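Local coordinates for flagellar brake protein YcgR (Escherichia coli, PDB 5Y6F) that acts as a flagellar brake that, once it has bound cyclic di-GMP, engages parts of the flagellar motor and slows swimming and swarming, at residues A[31-36]-A[70-75]; A[82-87]-A[103-108]. One frame throughout, in Å; residues are numbered along the deposited sequence.

Both contacts belong to the N-terminal PilZN domain, their centres about 10 Å apart, and share its antiparallel sheet, contact 2 through strand 80-86, its other segment being mostly loop. They follow one another along the chain: 31-36 with 70-75 closes before 82-87 with 103-108 opens. They meet directly, because strand 71-77 of contact 1 is the sheet neighbour of strand 80-86 of contact 2, with probable hydrogen bonds from Ile71 N to Val86 O and from Ile73 N to Phe84 O. Contact 1 thus builds the sheet by hydrogen bonds, whereas contact 2 packs the connection from strand 97-102 to strand 108-111 against it, in the domain involved in FliG binding.

Contact 1 of 2, residues A[31-36]-A[70-75]; sequences RLSWNG and HITITA
Arg31 and Thr74 form a hydrogen-bonded antiparallel pair, Arg31 N giving a nearly straight bond (174°) to Thr74 O and Arg31 O receiving Thr74 N at 3.1 Å. The same pattern recurs at Ser33 and Thr72, where Ser33 N lies 2.8 Å from Thr72 O and Thr72 N returns a more bent bond to Ser33 O. Between these pairs the chains come closer, and Leu32 and Ile73 make a non-hydrogen-bonded pair. Leu32 can be followed outward: its CB meets Ile71 CG2 at 4.1 Å, its CG faces both Ile71 CG2 and Ile73 CG1, 3.8 Å from the latter, and CD1 continues along Ile73 CG1 while CD2 stays near Ile71 CG2, at 4.3 Å. CG stands anti to the carbonyl carbon (chi1 -80°), which brings the branch alongside Ile73, both side chains pointing the same way. Branched aliphatic residues suit this buried face, since they fill it without leaving a polar group to satisfy. On the other face Arg31, Ser33, Thr72 and Thr74 are partly exposed, as fits their polar ends. There Arg31 crosses Thr74 at about a right angle, with Arg31 CB 3.8 Å from Thr74 OG1, and its extended chain carries the guanidinium toward Glu76, a long, weak ion pair; the Arg31 side chain comes within about 7 Å of a bound cyclic di-GMP. Beyond the paired residues a water bridges Asn35 N and His70 O. Trp34 touches Ile71 CG1 through its CB, while the indole leads away to Ala64 and Val65 of helix 59-66. Strand 29-34 is flanked by 37-47 and strand 71-77 by 80-86, so this pairing lies in the interior of the sheet, with Leu32 also touching Ser41 and Ile73 resting on Phe84.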
loop_
_atom_site.group_PDB
_atom_site.type_symbol
_atom_site.label_atom_id
_atom_site.label_comp_id
_atom_site.label_asym_id
_atom_site.label_seq_id
_atom_site.Cartn_x
_atom_site.Cartn_y
_atom_site.Cartn_z
ATOM N N ARG A 31 -6.606 -5.078 -7.637
ATOM C CA ARG A 31 -5.953 -4.513 -8.808
ATOM C C ARG A 31 -5.541 -5.702 -9.656
ATOM O O ARG A 31 -4.722 -6.508 -9.216
ATOM C CB ARG A 31 -4.761 -3.638 -8.434
ATOM C CG ARG A 31 -5.063 -2.687 -7.276
ATOM C CD ARG A 31 -4.128 -1.448 -7.219
ATOM N NE ARG A 31 -4.741 -0.312 -6.510
ATOM C CZ ARG A 31 -5.275 -0.383 -5.285
ATOM N NH1 ARG A 31 -5.287 -1.548 -4.621
ATOM N NH2 ARG A 31 -5.807 0.705 -4.721
ATOM N N LEU A 32 -6.173 -5.857 -10.827
ATOM C CA LEU A 32 -5.741 -6.835 -11.811
ATOM C C LEU A 32 -4.695 -6.220 -12.731
ATOM O O LEU A 32 -4.914 -5.141 -13.285
ATOM C CB LEU A 32 -6.916 -7.333 -12.655
ATOM C CG LEU A 32 -7.813 -8.401 -12.032
ATOM C CD1 LEU A 32 -8.420 -7.811 -10.835
ATOM C CD2 LEU A 32 -8.913 -8.795 -13.031
ATOM N N SER A 33 -3.590 -6.941 -12.934
ATOM C CA SER A 33 -2.559 -6.565 -13.900
ATOM C C SER A 33 -2.163 -7.763 -14.753
ATOM O O SER A 33 -2.122 -8.900 -14.277
ATOM C CB SER A 33 -1.338 -6.047 -13.181
ATOM O OG SER A 33 -1.199 -6.845 -12.014
ATOM N N TRP A 34 -1.856 -7.494 -16.007
ATOM C CA TRP A 34 -1.404 -8.505 -16.945
ATOM C C TRP A 34 -0.451 -7.823 -17.918
ATOM O O TRP A 34 -0.203 -6.617 -17.837
ATOM C CB TRP A 34 -2.570 -9.138 -17.697
ATOM C CG TRP A 34 -3.330 -8.124 -18.462
ATOM C CD1 TRP A 34 -3.136 -7.747 -19.776
ATOM C CD2 TRP A 34 -4.399 -7.325 -17.969
ATOM N NE1 TRP A 34 -4.026 -6.763 -20.111
ATOM C CE2 TRP A 34 -4.810 -6.484 -19.020
ATOM C CE3 TRP A 34 -5.059 -7.246 -16.742
ATOM C CZ2 TRP A 34 -5.838 -5.570 -18.869
ATOM C CZ3 TRP A 34 -6.069 -6.346 -16.593
ATOM C CH2 TRP A 34 -6.456 -5.512 -17.648
ATOM N N ASN A 35 0.060 -8.590 -18.864
ATOM C CA ASN A 35 1.003 -8.004 -19.799
ATOM C C ASN A 35 0.243 -7.081 -20.736
ATOM O O ASN A 35 -0.363 -7.518 -21.722
ATOM C CB ASN A 35 1.750 -9.086 -20.558
ATOM C CG ASN A 35 2.940 -8.540 -21.269
ATOM O OD1 ASN A 35 4.000 -8.348 -20.668
ATOM N ND2 ASN A 35 2.783 -8.267 -22.540
ATOM N N GLY A 36 0.253 -5.790 -20.407
ATOM C CA GLY A 36 -0.281 -4.791 -21.309
ATOM C C GLY A 36 -1.417 -3.969 -20.738
ATOM O O GLY A 36 -2.021 -3.174 -21.459
ATOM N N HIS A 70 -2.119 -15.501 -17.283
ATOM C CA HIS A 70 -1.294 -15.170 -16.094
ATOM C C HIS A 70 -1.544 -13.774 -15.499
ATOM O O HIS A 70 -0.695 -12.888 -15.589
ATOM C CB HIS A 70 0.193 -15.339 -16.414
ATOM C CG HIS A 70 0.556 -16.711 -16.890
ATOM N ND1 HIS A 70 0.232 -17.852 -16.189
ATOM C CD2 HIS A 70 1.216 -17.125 -17.997
ATOM C CE1 HIS A 70 0.676 -18.910 -16.843
ATOM N NE2 HIS A 70 1.277 -18.497 -17.944
ATOM N N ILE A 71 -2.729 -13.588 -14.918
ATOM C CA ILE A 71 -3.182 -12.299 -14.410
ATOM C C ILE A 71 -2.840 -12.197 -12.925
ATOM O O ILE A 71 -3.280 -13.025 -12.122
ATOM C CB ILE A 71 -4.694 -12.117 -14.631
ATOM C CG1 ILE A 71 -4.997 -12.050 -16.118
ATOM C CG2 ILE A 71 -5.212 -10.881 -13.902
ATOM C CD1 ILE A 71 -6.114 -12.944 -16.512
ATOM N N THR A 72 -2.079 -11.167 -12.548
ATOM C CA THR A 72 -1.744 -10.935 -11.148
ATOM C C THR A 72 -2.826 -10.057 -10.510
ATOM O O THR A 72 -3.309 -9.083 -11.118
ATOM C CB THR A 72 -0.337 -10.332 -11.028
ATOM O OG1 THR A 72 0.563 -11.235 -11.650
ATOM C CG2 THR A 72 0.133 -10.224 -9.584
ATOM N N ILE A 73 -3.287 -10.484 -9.344
ATOM C CA ILE A 73 -4.258 -9.754 -8.536
ATOM C C ILE A 73 -3.593 -9.393 -7.209
ATOM O O ILE A 73 -3.106 -10.278 -6.486
ATOM C CB ILE A 73 -5.515 -10.599 -8.301
ATOM C CG1 ILE A 73 -6.194 -10.829 -9.654
ATOM C CG2 ILE A 73 -6.445 -9.902 -7.340
ATOM C CD1 ILE A 73 -7.144 -11.997 -9.680
ATOM N N THR A 74 -3.566 -8.108 -6.880
ATOM C CA THR A 74 -3.068 -7.670 -5.577
ATOM C C THR A 74 -4.177 -6.931 -4.830
ATOM O O THR A 74 -5.047 -6.291 -5.443
ATOM C CB THR A 74 -1.838 -6.763 -5.702
ATOM O OG1 THR A 74 -2.238 -5.523 -6.287
ATOM C CG2 THR A 74 -0.776 -7.375 -6.625
ATOM N N ALA A 75 -4.168 -7.033 -3.500
ATOM C CA ALA A 75 -5.086 -6.237 -2.694
ATOM C C ALA A 75 -4.360 -5.727 -1.453
ATOM O O ALA A 75 -3.492 -6.393 -0.888
ATOM C CB ALA A 75 -6.325 -7.041 -2.266
HETATM O O HOH W 1 0.203 -11.703 -18.269
#

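Contact 2 of 2, residues A[82-87]-A[103-108]; sequences VEFTVE and VPPPTL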
loop_
_atom_site.group_PDB
_atom_site.type_symbol
_atom_site.label_atom_id
_atom_site.label_comp_id
_atom_site.label_asym_id
_atom_site.label_seq_id
_atom_site.Cartn_x
_atom_site.Cartn_y
_atom_site.Cartn_z
ATOM N N VAL A 82 -1.951 -8.607 -0.152
ATOM C CA VAL A 82 -2.307 -9.897 -0.718
ATOM C C VAL A 82 -1.918 -9.926 -2.186
ATOM O O VAL A 82 -2.005 -8.922 -2.912
ATOM C CB VAL A 82 -3.807 -10.177 -0.546
ATOM C CG1 VAL A 82 -4.144 -11.607 -1.066
ATOM C CG2 VAL A 82 -4.233 -9.988 0.912
ATOM N N GLU A 83 -1.484 -11.079 -2.641
ATOM C CA GLU A 83 -1.143 -11.149 -4.042
ATOM C C GLU A 83 -1.275 -12.589 -4.475
ATOM O O GLU A 83 -0.832 -13.477 -3.749
ATOM C CB GLU A 83 0.259 -10.607 -4.318
ATOM C CG GLU A 83 0.738 -10.950 -5.745
ATOM C CD GLU A 83 2.104 -10.406 -6.117
ATOM O OE1 GLU A 83 2.515 -9.343 -5.583
ATOM O OE2 GLU A 83 2.767 -11.044 -6.979
ATOM N N PHE A 84 -1.927 -12.819 -5.622
ATOM C CA PHE A 84 -1.926 -14.150 -6.231
ATOM C C PHE A 84 -2.131 -13.976 -7.728
ATOM O O PHE A 84 -2.397 -12.877 -8.222
ATOM C CB PHE A 84 -3.029 -15.060 -5.669
ATOM C CG PHE A 84 -4.428 -14.437 -5.797
ATOM C CD1 PHE A 84 -4.847 -13.442 -4.905
ATOM C CD2 PHE A 84 -5.286 -14.812 -6.835
ATOM C CE1 PHE A 84 -6.145 -12.842 -5.026
ATOM C CE2 PHE A 84 -6.559 -14.230 -6.974
ATOM C CZ PHE A 84 -6.991 -13.257 -6.061
ATOM N N THR A 85 -2.035 -15.096 -8.428
ATOM C CA THR A 85 -2.084 -15.177 -9.867
ATOM C C THR A 85 -3.155 -16.174 -10.295
ATOM O O THR A 85 -3.356 -17.200 -9.643
ATOM C CB THR A 85 -0.727 -15.636 -10.403
ATOM O OG1 THR A 85 0.197 -14.559 -10.264
ATOM C CG2 THR A 85 -0.854 -15.906 -11.817
ATOM N N VAL A 86 -3.832 -15.884 -11.414
ATOM C CA VAL A 86 -4.741 -16.842 -12.037
ATOM C C VAL A 86 -4.405 -16.921 -13.516
ATOM O O VAL A 86 -3.894 -15.967 -14.111
ATOM C CB VAL A 86 -6.231 -16.476 -11.813
ATOM C CG1 VAL A 86 -6.570 -16.503 -10.309
ATOM C CG2 VAL A 86 -6.564 -15.107 -12.399
ATOM N N GLU A 87 -4.682 -18.078 -14.114
ATOM C CA GLU A 87 -4.207 -18.310 -15.473
ATOM C C GLU A 87 -5.022 -17.512 -16.480
ATOM O O GLU A 87 -4.488 -17.069 -17.510
ATOM C CB GLU A 87 -4.242 -19.811 -15.810
ATOM C CG GLU A 87 -2.896 -20.428 -16.230
ATOM C CD GLU A 87 -3.052 -21.530 -17.289
ATOM O OE1 GLU A 87 -4.124 -21.586 -17.941
ATOM O OE2 GLU A 87 -2.104 -22.337 -17.480
ATOM N N VAL A 103 -11.252 -20.164 -11.545
ATOM C CA VAL A 103 -10.840 -21.059 -10.461
ATOM C C VAL A 103 -10.005 -20.265 -9.463
ATOM O O VAL A 103 -9.218 -19.385 -9.875
ATOM C CB VAL A 103 -10.036 -22.246 -11.032
ATOM C CG1 VAL A 103 -9.452 -23.102 -9.922
ATOM C CG2 VAL A 103 -10.907 -23.086 -11.922
ATOM N N PRO A 104 -10.132 -20.488 -8.161
ATOM C CA PRO A 104 -9.263 -19.784 -7.212
ATOM C C PRO A 104 -7.822 -20.219 -7.403
ATOM O O PRO A 104 -7.555 -21.290 -7.978
ATOM C CB PRO A 104 -9.797 -20.222 -5.840
ATOM C CG PRO A 104 -11.196 -20.706 -6.108
ATOM C CD PRO A 104 -11.143 -21.316 -7.483
ATOM N N PRO A 105 -6.869 -19.400 -6.968
ATOM C CA PRO A 105 -5.468 -19.806 -7.021
ATOM C C PRO A 105 -5.215 -20.917 -6.023
ATOM O O PRO A 105 -5.767 -20.909 -4.914
ATOM C CB PRO A 105 -4.716 -18.521 -6.618
ATOM C CG PRO A 105 -5.678 -17.856 -5.652
ATOM C CD PRO A 105 -7.050 -18.116 -6.243
ATOM N N PRO A 106 -4.378 -21.888 -6.364
ATOM C CA PRO A 106 -3.995 -22.888 -5.356
ATOM C C PRO A 106 -3.089 -22.324 -4.237
ATOM O O PRO A 106 -2.956 -22.973 -3.193
ATOM C CB PRO A 106 -3.297 -23.973 -6.194
ATOM C CG PRO A 106 -2.722 -23.226 -7.363
ATOM C CD PRO A 106 -3.700 -22.097 -7.655
ATOM N N THR A 107 -2.499 -21.135 -4.406
ATOM C CA THR A 107 -1.628 -20.504 -3.409
ATOM C C THR A 107 -1.783 -18.986 -3.509
ATOM O O THR A 107 -2.180 -18.465 -4.546
ATOM C CB THR A 107 -0.141 -20.853 -3.611
ATOM O OG1 THR A 107 0.402 -20.017 -4.650
ATOM C CG2 THR A 107 0.071 -22.304 -4.068
ATOM N N LEU A 108 -1.447 -18.303 -2.420
ATOM C CA LEU A 108 -1.491 -16.849 -2.368
ATOM C C LEU A 108 -0.469 -16.286 -1.375
ATOM O O LEU A 108 -0.126 -16.936 -0.387
ATOM C CB LEU A 108 -2.899 -16.367 -2.010
ATOM C CG LEU A 108 -3.485 -16.868 -0.688
ATOM C CD1 LEU A 108 -2.630 -16.416 0.486
ATOM C CD2 LEU A 108 -4.920 -16.392 -0.524
#
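Val103 opens the approach of the loop to strand 80-86, its carbonyl O lying 3.9 Å from Val86 CG1. Pro105 then makes the central contact. The side chains of Pro105 and Phe84 meet at a slant, Pro105 CG touching Phe84 CD2 at 3.3 Å. Pro105 CB lies 3.6 Å from Thr85 O, and Pro105 CD sits by Phe84 CD2 and CE2. A proline suits this place because its rigid apolar ring fills the space beside the phenyl group and has no N-H to satisfy where the loop makes no hydrogen bond to 82-87. Further on, Thr107 O sits 3.7 Å from Phe84 CB. Last comes Leu108, its CB 3.9 Å from Phe84 CB and its side chain continuing to Val16 and Val19 of helix 13-25. With its CG between the backbone N and the carbonyl carbon (chi1 56°), Phe84 carries its ring beside Pro105; Leu20 and Leu51 also touch it. Replacing Phe84 by an alanine would probably leave Pro105 without its ring partner and open a gap between the loop, Leu20 and Leu51. From Leu108 the chain is a strand beside 80-86, with a backbone hydrogen bond between Glu83 and Trp109. Phe84, Pro105 and Leu108 belong to the hydrophobic core between the antiparallel sheet of the PilZN domain and helix 13-25, which packs on Phe84 and Leu108.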